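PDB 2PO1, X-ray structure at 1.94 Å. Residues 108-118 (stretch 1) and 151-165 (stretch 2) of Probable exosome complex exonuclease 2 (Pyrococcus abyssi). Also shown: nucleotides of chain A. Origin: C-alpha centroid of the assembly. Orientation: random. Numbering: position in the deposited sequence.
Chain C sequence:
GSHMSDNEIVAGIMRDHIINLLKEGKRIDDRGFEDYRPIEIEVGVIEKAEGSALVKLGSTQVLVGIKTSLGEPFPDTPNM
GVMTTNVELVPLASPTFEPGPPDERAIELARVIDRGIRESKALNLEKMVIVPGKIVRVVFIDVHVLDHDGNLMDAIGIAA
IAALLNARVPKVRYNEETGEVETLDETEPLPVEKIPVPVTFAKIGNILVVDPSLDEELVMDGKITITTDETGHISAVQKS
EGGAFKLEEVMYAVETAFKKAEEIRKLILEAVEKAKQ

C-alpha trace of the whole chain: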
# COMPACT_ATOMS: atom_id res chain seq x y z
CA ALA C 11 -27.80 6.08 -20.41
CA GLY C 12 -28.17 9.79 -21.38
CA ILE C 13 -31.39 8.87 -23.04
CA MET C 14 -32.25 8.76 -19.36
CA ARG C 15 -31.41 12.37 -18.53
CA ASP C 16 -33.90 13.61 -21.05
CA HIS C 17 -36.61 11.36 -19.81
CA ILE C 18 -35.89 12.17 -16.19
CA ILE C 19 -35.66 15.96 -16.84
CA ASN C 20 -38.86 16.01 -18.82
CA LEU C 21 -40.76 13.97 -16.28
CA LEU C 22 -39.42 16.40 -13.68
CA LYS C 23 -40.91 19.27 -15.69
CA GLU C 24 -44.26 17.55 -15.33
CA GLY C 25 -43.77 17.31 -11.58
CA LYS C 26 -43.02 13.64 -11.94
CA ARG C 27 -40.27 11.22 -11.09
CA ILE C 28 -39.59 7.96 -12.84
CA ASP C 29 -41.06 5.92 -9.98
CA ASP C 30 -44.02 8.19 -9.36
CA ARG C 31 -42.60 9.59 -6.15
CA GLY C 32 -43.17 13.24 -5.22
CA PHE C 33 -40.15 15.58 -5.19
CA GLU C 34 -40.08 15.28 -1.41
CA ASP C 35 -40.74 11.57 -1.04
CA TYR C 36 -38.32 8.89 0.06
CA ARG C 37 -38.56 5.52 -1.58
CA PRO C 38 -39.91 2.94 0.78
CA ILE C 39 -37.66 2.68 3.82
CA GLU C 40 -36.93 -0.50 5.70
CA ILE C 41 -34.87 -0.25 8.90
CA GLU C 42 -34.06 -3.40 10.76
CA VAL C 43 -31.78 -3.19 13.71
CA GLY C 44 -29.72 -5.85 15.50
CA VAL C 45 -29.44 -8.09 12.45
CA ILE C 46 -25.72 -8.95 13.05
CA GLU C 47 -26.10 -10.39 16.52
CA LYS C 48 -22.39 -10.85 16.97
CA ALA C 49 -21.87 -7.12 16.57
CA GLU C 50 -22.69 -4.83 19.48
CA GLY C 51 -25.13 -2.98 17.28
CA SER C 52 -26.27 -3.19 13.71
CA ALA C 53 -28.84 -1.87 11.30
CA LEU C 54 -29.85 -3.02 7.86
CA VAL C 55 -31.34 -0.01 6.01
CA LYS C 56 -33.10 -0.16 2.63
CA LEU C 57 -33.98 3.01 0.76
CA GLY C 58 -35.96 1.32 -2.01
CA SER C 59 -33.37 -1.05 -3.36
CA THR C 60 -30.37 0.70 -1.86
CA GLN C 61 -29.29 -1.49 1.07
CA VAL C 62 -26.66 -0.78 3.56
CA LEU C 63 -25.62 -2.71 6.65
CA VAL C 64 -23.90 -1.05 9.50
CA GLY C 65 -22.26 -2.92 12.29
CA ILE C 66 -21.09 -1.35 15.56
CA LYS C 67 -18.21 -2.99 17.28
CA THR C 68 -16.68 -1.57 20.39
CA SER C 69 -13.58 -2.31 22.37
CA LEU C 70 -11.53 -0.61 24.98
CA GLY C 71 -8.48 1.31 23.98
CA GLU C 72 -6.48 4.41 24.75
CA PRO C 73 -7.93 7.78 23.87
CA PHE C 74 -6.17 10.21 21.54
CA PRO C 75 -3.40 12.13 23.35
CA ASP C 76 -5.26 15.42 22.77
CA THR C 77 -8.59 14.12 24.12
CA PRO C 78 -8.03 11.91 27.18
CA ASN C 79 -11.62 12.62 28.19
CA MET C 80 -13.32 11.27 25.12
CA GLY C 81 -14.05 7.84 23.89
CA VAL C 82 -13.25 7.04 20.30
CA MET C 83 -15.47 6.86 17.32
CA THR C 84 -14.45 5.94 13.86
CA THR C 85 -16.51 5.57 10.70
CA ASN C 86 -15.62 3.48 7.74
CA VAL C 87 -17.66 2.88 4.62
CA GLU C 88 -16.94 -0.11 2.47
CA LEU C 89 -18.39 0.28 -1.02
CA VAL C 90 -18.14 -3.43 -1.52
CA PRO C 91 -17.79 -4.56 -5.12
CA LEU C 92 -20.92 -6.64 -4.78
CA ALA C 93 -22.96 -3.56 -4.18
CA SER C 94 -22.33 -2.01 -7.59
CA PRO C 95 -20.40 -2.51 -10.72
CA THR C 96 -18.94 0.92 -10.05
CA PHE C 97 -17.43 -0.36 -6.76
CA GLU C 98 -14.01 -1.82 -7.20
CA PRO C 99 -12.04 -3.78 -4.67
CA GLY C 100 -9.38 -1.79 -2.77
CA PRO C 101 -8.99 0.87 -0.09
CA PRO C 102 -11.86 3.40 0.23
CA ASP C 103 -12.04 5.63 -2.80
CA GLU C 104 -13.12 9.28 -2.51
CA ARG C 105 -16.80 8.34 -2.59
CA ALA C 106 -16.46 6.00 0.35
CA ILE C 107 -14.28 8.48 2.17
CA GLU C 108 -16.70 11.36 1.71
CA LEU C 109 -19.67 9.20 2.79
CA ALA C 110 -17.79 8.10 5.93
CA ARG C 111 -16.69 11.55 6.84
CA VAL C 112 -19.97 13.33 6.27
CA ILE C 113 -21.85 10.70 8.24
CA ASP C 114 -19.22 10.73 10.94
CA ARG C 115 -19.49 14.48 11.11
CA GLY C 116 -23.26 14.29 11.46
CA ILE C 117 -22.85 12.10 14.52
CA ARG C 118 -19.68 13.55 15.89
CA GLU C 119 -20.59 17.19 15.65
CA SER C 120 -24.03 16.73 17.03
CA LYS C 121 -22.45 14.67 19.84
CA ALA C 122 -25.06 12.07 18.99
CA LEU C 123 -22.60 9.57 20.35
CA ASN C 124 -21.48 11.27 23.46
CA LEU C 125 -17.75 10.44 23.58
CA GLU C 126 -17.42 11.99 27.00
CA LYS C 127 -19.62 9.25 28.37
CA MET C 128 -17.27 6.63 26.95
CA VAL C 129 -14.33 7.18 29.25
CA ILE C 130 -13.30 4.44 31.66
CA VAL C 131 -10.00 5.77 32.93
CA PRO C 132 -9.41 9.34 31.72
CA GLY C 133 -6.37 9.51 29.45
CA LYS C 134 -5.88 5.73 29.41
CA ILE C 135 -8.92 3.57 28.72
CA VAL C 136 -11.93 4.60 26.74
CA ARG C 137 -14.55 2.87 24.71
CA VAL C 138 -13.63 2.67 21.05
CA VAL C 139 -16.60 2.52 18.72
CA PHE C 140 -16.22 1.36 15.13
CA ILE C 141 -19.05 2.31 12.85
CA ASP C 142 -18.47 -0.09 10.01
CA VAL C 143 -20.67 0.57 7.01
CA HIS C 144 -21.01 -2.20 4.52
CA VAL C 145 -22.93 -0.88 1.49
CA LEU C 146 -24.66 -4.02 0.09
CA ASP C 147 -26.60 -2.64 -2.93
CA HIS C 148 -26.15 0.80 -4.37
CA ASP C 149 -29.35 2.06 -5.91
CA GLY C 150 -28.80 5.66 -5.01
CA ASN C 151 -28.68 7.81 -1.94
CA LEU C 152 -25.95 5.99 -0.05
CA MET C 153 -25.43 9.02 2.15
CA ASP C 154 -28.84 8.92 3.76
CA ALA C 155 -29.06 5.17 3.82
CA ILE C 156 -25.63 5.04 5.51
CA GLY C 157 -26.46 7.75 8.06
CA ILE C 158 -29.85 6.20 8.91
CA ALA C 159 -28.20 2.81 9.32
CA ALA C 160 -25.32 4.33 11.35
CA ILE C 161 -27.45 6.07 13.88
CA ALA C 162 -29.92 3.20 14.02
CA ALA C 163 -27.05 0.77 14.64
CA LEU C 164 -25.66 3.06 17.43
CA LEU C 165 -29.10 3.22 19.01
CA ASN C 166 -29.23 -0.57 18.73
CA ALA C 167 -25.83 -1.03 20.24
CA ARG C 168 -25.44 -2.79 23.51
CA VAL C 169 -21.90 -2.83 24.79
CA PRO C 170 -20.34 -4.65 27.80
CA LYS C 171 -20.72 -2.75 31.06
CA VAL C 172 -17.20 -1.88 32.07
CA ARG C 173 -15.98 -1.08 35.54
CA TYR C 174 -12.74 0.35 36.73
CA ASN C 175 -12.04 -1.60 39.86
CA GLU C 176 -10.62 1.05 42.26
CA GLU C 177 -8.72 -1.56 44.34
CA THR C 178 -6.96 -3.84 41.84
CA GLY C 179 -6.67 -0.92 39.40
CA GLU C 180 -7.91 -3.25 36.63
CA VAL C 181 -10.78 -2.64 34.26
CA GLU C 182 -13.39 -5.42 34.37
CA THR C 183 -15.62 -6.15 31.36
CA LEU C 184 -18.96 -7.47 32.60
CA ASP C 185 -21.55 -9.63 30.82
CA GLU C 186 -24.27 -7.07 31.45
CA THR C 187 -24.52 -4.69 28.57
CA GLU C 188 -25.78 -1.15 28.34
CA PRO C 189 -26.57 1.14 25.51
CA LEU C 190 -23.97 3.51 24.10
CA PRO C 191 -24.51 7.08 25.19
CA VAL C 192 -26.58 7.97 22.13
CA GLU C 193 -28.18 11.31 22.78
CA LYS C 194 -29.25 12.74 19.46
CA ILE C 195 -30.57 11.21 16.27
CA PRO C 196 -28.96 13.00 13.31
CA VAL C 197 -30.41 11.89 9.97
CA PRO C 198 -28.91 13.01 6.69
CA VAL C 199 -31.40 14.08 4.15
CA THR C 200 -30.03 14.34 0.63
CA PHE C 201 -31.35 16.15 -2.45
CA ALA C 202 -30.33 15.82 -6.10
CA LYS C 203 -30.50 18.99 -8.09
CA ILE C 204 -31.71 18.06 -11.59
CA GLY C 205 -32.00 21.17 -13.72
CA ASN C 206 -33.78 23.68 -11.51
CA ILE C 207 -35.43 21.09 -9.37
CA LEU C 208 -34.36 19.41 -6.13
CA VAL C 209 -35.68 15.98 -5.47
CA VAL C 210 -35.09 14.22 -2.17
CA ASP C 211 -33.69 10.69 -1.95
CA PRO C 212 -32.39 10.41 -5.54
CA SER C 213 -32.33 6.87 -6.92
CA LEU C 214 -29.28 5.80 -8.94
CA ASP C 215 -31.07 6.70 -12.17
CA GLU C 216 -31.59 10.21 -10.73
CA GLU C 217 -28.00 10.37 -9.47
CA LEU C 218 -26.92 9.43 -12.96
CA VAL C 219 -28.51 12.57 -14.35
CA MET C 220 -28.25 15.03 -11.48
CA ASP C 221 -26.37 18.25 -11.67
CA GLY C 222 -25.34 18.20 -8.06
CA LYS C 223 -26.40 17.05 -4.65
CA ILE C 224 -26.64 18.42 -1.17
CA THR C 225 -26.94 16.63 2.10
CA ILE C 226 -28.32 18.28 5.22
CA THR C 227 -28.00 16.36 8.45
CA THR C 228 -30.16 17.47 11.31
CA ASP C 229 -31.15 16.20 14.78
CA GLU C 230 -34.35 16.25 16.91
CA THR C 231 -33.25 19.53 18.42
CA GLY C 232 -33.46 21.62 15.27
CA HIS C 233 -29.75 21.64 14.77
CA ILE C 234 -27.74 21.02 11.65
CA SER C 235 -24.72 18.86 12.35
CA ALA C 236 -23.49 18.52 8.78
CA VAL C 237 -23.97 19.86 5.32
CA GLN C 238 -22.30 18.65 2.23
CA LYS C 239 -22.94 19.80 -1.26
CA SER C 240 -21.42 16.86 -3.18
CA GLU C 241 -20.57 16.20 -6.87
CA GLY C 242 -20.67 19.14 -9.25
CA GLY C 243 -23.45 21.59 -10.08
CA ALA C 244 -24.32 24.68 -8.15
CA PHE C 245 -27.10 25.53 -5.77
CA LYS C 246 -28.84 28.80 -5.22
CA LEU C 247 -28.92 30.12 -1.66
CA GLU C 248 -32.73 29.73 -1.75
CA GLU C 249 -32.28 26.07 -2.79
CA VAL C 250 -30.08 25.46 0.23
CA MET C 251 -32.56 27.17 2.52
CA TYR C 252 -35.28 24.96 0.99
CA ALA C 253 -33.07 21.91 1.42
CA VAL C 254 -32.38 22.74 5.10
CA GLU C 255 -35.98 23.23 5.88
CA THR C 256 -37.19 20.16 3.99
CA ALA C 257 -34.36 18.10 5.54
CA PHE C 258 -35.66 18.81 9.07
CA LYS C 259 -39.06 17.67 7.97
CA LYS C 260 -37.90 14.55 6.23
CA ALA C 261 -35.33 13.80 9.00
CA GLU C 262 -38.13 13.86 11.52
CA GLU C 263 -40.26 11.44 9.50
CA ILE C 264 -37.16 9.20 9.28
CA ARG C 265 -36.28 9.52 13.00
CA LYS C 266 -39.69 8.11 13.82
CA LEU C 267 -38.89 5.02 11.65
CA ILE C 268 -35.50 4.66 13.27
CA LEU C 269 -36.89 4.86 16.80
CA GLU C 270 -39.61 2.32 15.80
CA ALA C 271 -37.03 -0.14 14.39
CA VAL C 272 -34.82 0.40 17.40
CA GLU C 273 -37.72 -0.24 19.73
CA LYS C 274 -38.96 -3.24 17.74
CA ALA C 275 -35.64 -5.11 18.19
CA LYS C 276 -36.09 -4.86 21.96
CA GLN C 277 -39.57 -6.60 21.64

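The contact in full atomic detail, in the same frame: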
# COMPACT_ATOMS: atom_id res chain seq x y z
N GLU C 108 -15.82 10.23 1.44
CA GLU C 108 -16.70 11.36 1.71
C GLU C 108 -17.95 10.91 2.45
O GLU C 108 -18.41 11.59 3.35
CB GLU C 108 -17.08 12.06 0.39
CG GLU C 108 -18.28 13.03 0.53
CD GLU C 108 -18.66 13.60 -0.82
OE1 GLU C 108 -18.51 14.81 -1.01
OE2 GLU C 108 -18.99 12.81 -1.73
N LEU C 109 -18.50 9.76 2.08
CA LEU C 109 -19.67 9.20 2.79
C LEU C 109 -19.32 8.99 4.23
O LEU C 109 -20.02 9.41 5.08
CB LEU C 109 -20.02 7.83 2.18
CG LEU C 109 -20.72 7.95 0.81
CD1 LEU C 109 -20.77 6.59 0.12
CD2 LEU C 109 -22.15 8.51 0.96
N ALA C 110 -18.19 8.33 4.52
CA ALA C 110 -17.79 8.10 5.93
C ALA C 110 -17.66 9.38 6.72
O ALA C 110 -17.97 9.44 7.89
CB ALA C 110 -16.45 7.38 5.97
N ARG C 111 -17.03 10.37 6.11
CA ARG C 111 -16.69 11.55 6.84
C ARG C 111 -17.91 12.39 7.08
O ARG C 111 -18.08 12.92 8.14
CB ARG C 111 -15.57 12.28 6.08
CG ARG C 111 -14.33 11.50 6.17
CD ARG C 111 -13.18 12.18 5.47
NE ARG C 111 -13.14 13.63 5.73
CZ ARG C 111 -12.45 14.18 6.73
NH1 ARG C 111 -11.75 13.43 7.61
NH2 ARG C 111 -12.45 15.49 6.84
N VAL C 112 -18.81 12.48 6.11
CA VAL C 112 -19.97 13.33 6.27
C VAL C 112 -20.89 12.69 7.31
O VAL C 112 -21.51 13.39 8.07
CB VAL C 112 -20.74 13.41 4.97
CG1 VAL C 112 -22.11 14.00 5.17
CG2 VAL C 112 -19.93 14.13 3.93
N ILE C 113 -20.96 11.36 7.33
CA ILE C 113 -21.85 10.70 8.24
C ILE C 113 -21.21 10.77 9.62
O ILE C 113 -21.86 10.94 10.63
CB ILE C 113 -22.08 9.17 7.82
CG1 ILE C 113 -22.98 9.06 6.59
CG2 ILE C 113 -22.77 8.38 8.92
CD1 ILE C 113 -24.20 10.06 6.59
N ASP C 114 -19.89 10.63 9.68
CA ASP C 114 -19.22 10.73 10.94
C ASP C 114 -19.48 12.11 11.51
O ASP C 114 -19.74 12.25 12.70
CB ASP C 114 -17.73 10.58 10.69
CG ASP C 114 -16.93 10.63 11.95
OD1 ASP C 114 -16.53 9.55 12.45
OD2 ASP C 114 -16.67 11.76 12.40
N ARG C 115 -19.36 13.11 10.65
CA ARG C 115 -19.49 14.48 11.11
C ARG C 115 -20.84 14.68 11.68
O ARG C 115 -20.96 15.31 12.73
CB ARG C 115 -19.22 15.47 10.01
CG ARG C 115 -17.75 15.49 9.76
CD ARG C 115 -17.38 16.78 9.10
NE ARG C 115 -18.01 16.93 7.81
CZ ARG C 115 -17.45 16.57 6.66
NH1 ARG C 115 -18.10 16.79 5.54
NH2 ARG C 115 -16.24 16.00 6.62
N GLY C 116 -21.85 14.11 11.02
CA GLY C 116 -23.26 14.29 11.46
C GLY C 116 -23.43 13.81 12.88
O GLY C 116 -24.17 14.38 13.66
N ILE C 117 -22.73 12.73 13.21
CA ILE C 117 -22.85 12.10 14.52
C ILE C 117 -21.90 12.81 15.44
O ILE C 117 -22.29 13.29 16.47
CB ILE C 117 -22.59 10.56 14.44
CG1 ILE C 117 -23.70 9.94 13.58
CG2 ILE C 117 -22.53 9.94 15.84
CD1 ILE C 117 -23.36 8.57 12.94
N ARG C 118 -20.63 12.93 15.06
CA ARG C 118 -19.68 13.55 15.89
C ARG C 118 -20.13 14.95 16.31
O ARG C 118 -20.07 15.31 17.47
CB ARG C 118 -18.32 13.65 15.16
CG ARG C 118 -17.20 14.06 16.04
CD ARG C 118 -15.91 14.01 15.23
NE ARG C 118 -15.76 12.63 14.73
CZ ARG C 118 -15.26 11.63 15.45
NH1 ARG C 118 -14.80 11.83 16.67
NH2 ARG C 118 -15.23 10.43 14.94
N ASN C 151 -28.61 7.30 -3.29
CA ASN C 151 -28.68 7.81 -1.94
C ASN C 151 -27.99 7.00 -0.85
O ASN C 151 -28.55 6.74 0.19
CB ASN C 151 -30.14 8.25 -1.58
CG ASN C 151 -30.15 9.24 -0.46
OD1 ASN C 151 -29.10 9.79 -0.12
ND2 ASN C 151 -31.35 9.54 0.09
N LEU C 152 -26.70 6.62 -1.07
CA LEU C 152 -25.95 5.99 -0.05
C LEU C 152 -25.85 6.87 1.19
O LEU C 152 -25.89 6.39 2.29
CB LEU C 152 -24.53 5.67 -0.59
CG LEU C 152 -24.48 4.72 -1.78
CD1 LEU C 152 -23.03 4.49 -2.21
CD2 LEU C 152 -25.20 3.42 -1.39
N MET C 153 -25.66 8.18 1.02
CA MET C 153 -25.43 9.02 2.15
C MET C 153 -26.53 8.88 3.18
O MET C 153 -26.27 8.62 4.36
CB MET C 153 -25.31 10.46 1.67
CG MET C 153 -25.09 11.36 2.82
SD MET C 153 -23.38 11.38 3.24
CE MET C 153 -22.68 12.25 1.82
N ASP C 154 -27.78 8.97 2.77
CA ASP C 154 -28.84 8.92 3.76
C ASP C 154 -28.99 7.52 4.28
O ASP C 154 -29.20 7.30 5.46
CB ASP C 154 -30.17 9.37 3.20
CG ASP C 154 -30.15 10.80 2.74
OD1 ASP C 154 -29.08 11.39 2.76
OD2 ASP C 154 -31.23 11.37 2.36
N ALA C 155 -28.89 6.56 3.40
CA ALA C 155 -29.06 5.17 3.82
C ALA C 155 -27.97 4.85 4.84
O ALA C 155 -28.26 4.22 5.84
CB ALA C 155 -28.96 4.25 2.62
N ILE C 156 -26.72 5.32 4.60
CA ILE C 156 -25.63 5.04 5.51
C ILE C 156 -25.82 5.79 6.82
O ILE C 156 -25.61 5.24 7.88
CB ILE C 156 -24.22 5.37 4.91
CG1 ILE C 156 -23.86 4.43 3.75
CG2 ILE C 156 -23.19 5.31 6.02
CD1 ILE C 156 -22.86 4.99 2.87
N GLY C 157 -26.29 7.05 6.80
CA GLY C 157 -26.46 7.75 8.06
C GLY C 157 -27.61 7.19 8.90
O GLY C 157 -27.54 7.15 10.13
N ILE C 158 -28.67 6.79 8.23
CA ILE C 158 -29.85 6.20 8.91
C ILE C 158 -29.38 4.92 9.55
O ILE C 158 -29.53 4.72 10.75
CB ILE C 158 -30.95 5.90 7.95
CG1 ILE C 158 -31.61 7.20 7.53
CG2 ILE C 158 -32.04 5.03 8.56
CD1 ILE C 158 -32.41 7.03 6.25
N ALA C 159 -28.74 4.06 8.77
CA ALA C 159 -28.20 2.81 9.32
C ALA C 159 -27.23 3.06 10.46
O ALA C 159 -27.22 2.29 11.41
CB ALA C 159 -27.52 2.01 8.24
N ALA C 160 -26.41 4.12 10.37
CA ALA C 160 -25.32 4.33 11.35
C ALA C 160 -25.95 4.71 12.66
O ALA C 160 -25.68 4.10 13.69
CB ALA C 160 -24.32 5.41 10.88
N ILE C 161 -26.88 5.66 12.63
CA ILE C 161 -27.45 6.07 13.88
C ILE C 161 -28.39 4.99 14.42
O ILE C 161 -28.53 4.82 15.64
CB ILE C 161 -28.14 7.48 13.80
CG1 ILE C 161 -28.44 7.99 15.22
CG2 ILE C 161 -29.35 7.43 12.94
CD1 ILE C 161 -27.08 8.39 15.93
N ALA C 162 -29.04 4.26 13.52
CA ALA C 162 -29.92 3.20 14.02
C ALA C 162 -29.07 2.11 14.65
O ALA C 162 -29.46 1.50 15.63
CB ALA C 162 -30.83 2.64 12.88
N ALA C 163 -27.88 1.84 14.10
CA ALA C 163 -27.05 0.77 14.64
C ALA C 163 -26.52 1.22 16.03
O ALA C 163 -26.52 0.46 17.00
CB ALA C 163 -25.92 0.46 13.68
N LEU C 164 -26.16 2.50 16.15
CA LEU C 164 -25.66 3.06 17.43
C LEU C 164 -26.74 3.02 18.51
O LEU C 164 -26.49 2.70 19.70
CB LEU C 164 -25.19 4.49 17.17
CG LEU C 164 -23.85 4.57 16.48
CD1 LEU C 164 -23.68 5.99 16.09
CD2 LEU C 164 -22.77 4.21 17.50
N LEU C 165 -27.97 3.33 18.10
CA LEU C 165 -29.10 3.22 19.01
C LEU C 165 -29.35 1.78 19.38
O LEU C 165 -29.75 1.52 20.46
CB LEU C 165 -30.38 3.78 18.39
CG LEU C 165 -30.34 5.31 18.27
CD1 LEU C 165 -31.38 5.72 17.23
CD2 LEU C 165 -30.54 5.97 19.64
P A A 8 -10.80 11.00 9.55
OP1 A A 8 -11.74 10.72 8.41
OP2 A A 8 -9.35 11.15 9.22
O5' A A 8 -11.26 12.23 10.49
C5' A A 8 -12.61 12.37 11.04
C4' A A 8 -12.73 13.47 12.09
O4' A A 8 -12.06 13.06 13.29
C3' A A 8 -12.08 14.83 11.85
O3' A A 8 -12.78 15.68 10.94
C2' A A 8 -12.08 15.41 13.26
O2' A A 8 -13.37 15.73 13.78
C1' A A 8 -11.50 14.18 13.94
N9 A A 8 -10.03 14.03 13.86
C8 A A 8 -9.30 13.19 13.05
N7 A A 8 -8.00 13.25 13.21
C5 A A 8 -7.88 14.21 14.20
C6 A A 8 -6.75 14.75 14.84
N6 A A 8 -5.52 14.34 14.53
N1 A A 8 -6.94 15.70 15.80
C2 A A 8 -8.20 16.09 16.10
N3 A A 8 -9.34 15.65 15.58
C4 A A 8 -9.11 14.71 14.62
P A A 9 -11.97 16.53 9.87
OP1 A A 9 -13.03 17.16 9.06
OP2 A A 9 -10.86 15.70 9.29
O5' A A 9 -11.26 17.66 10.74
C5' A A 9 -12.06 18.66 11.40
C4' A A 9 -11.12 19.62 12.08
O4' A A 9 -10.34 18.84 13.02
C3' A A 9 -10.08 20.23 11.17
O3' A A 9 -10.59 21.37 10.51
C2' A A 9 -8.97 20.59 12.14
O2' A A 9 -9.23 21.78 12.87
C1' A A 9 -9.02 19.36 13.03
N9 A A 9 -8.06 18.32 12.64
C8 A A 9 -8.26 17.26 11.79
N7 A A 9 -7.18 16.51 11.65
C5 A A 9 -6.23 17.12 12.47
C6 A A 9 -4.88 16.83 12.78
N6 A A 9 -4.22 15.79 12.26
N1 A A 9 -4.22 17.65 13.63
C2 A A 9 -4.88 18.71 14.15
N3 A A 9 -6.14 19.08 13.93
C4 A A 9 -6.76 18.25 13.08

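Stretch 2 opens with N151 at the N-cap of its helix: OD1 of N151 accepts from N of D154 (3.3 Å), and ND2 of N151 donates to OD2 of D154 (2.9 Å), so the N151 side chain caps the backbone N of D154 and also donates to the D154 carboxylate, holding the first turn at two points. Neither residue touches stretch 1. From L152 onward the contact is apolar, with no hydrogen bond between the helices, whose axes approach to 9.7 Å and cross at -45°. L152 CD1 lies 3.9 Å from L109 CD1. M153, which loses 99 Å² to the contact, leaves its CA–CB bond sideways but turns its end inward: SD sits 3.5 Å from V112 CG1 and 3.7 Å from I113 CD1, while its CA is 3.5 Å from L109 CD2. One turn on, I156 CD1 meets L109 CD1 (3.8 Å) and I156 CG2 meets I113 CG1 (3.8 Å). G157 gives the tightest register, its CA 5.5 Å from I113 CA. An ideal CB here would fall 2.9 Å from I113 CD1, a clash; without one, I113 packs as a knob among M153, I156, G157 and A160. A160 CB stands 3.9 Å from both I113 CG2 and I117 CD1. Beyond it packing loosens: I161 CD1 is 4.4 Å from I117 CG1, and L164 CD1 is 4.1 Å from I117 CD1.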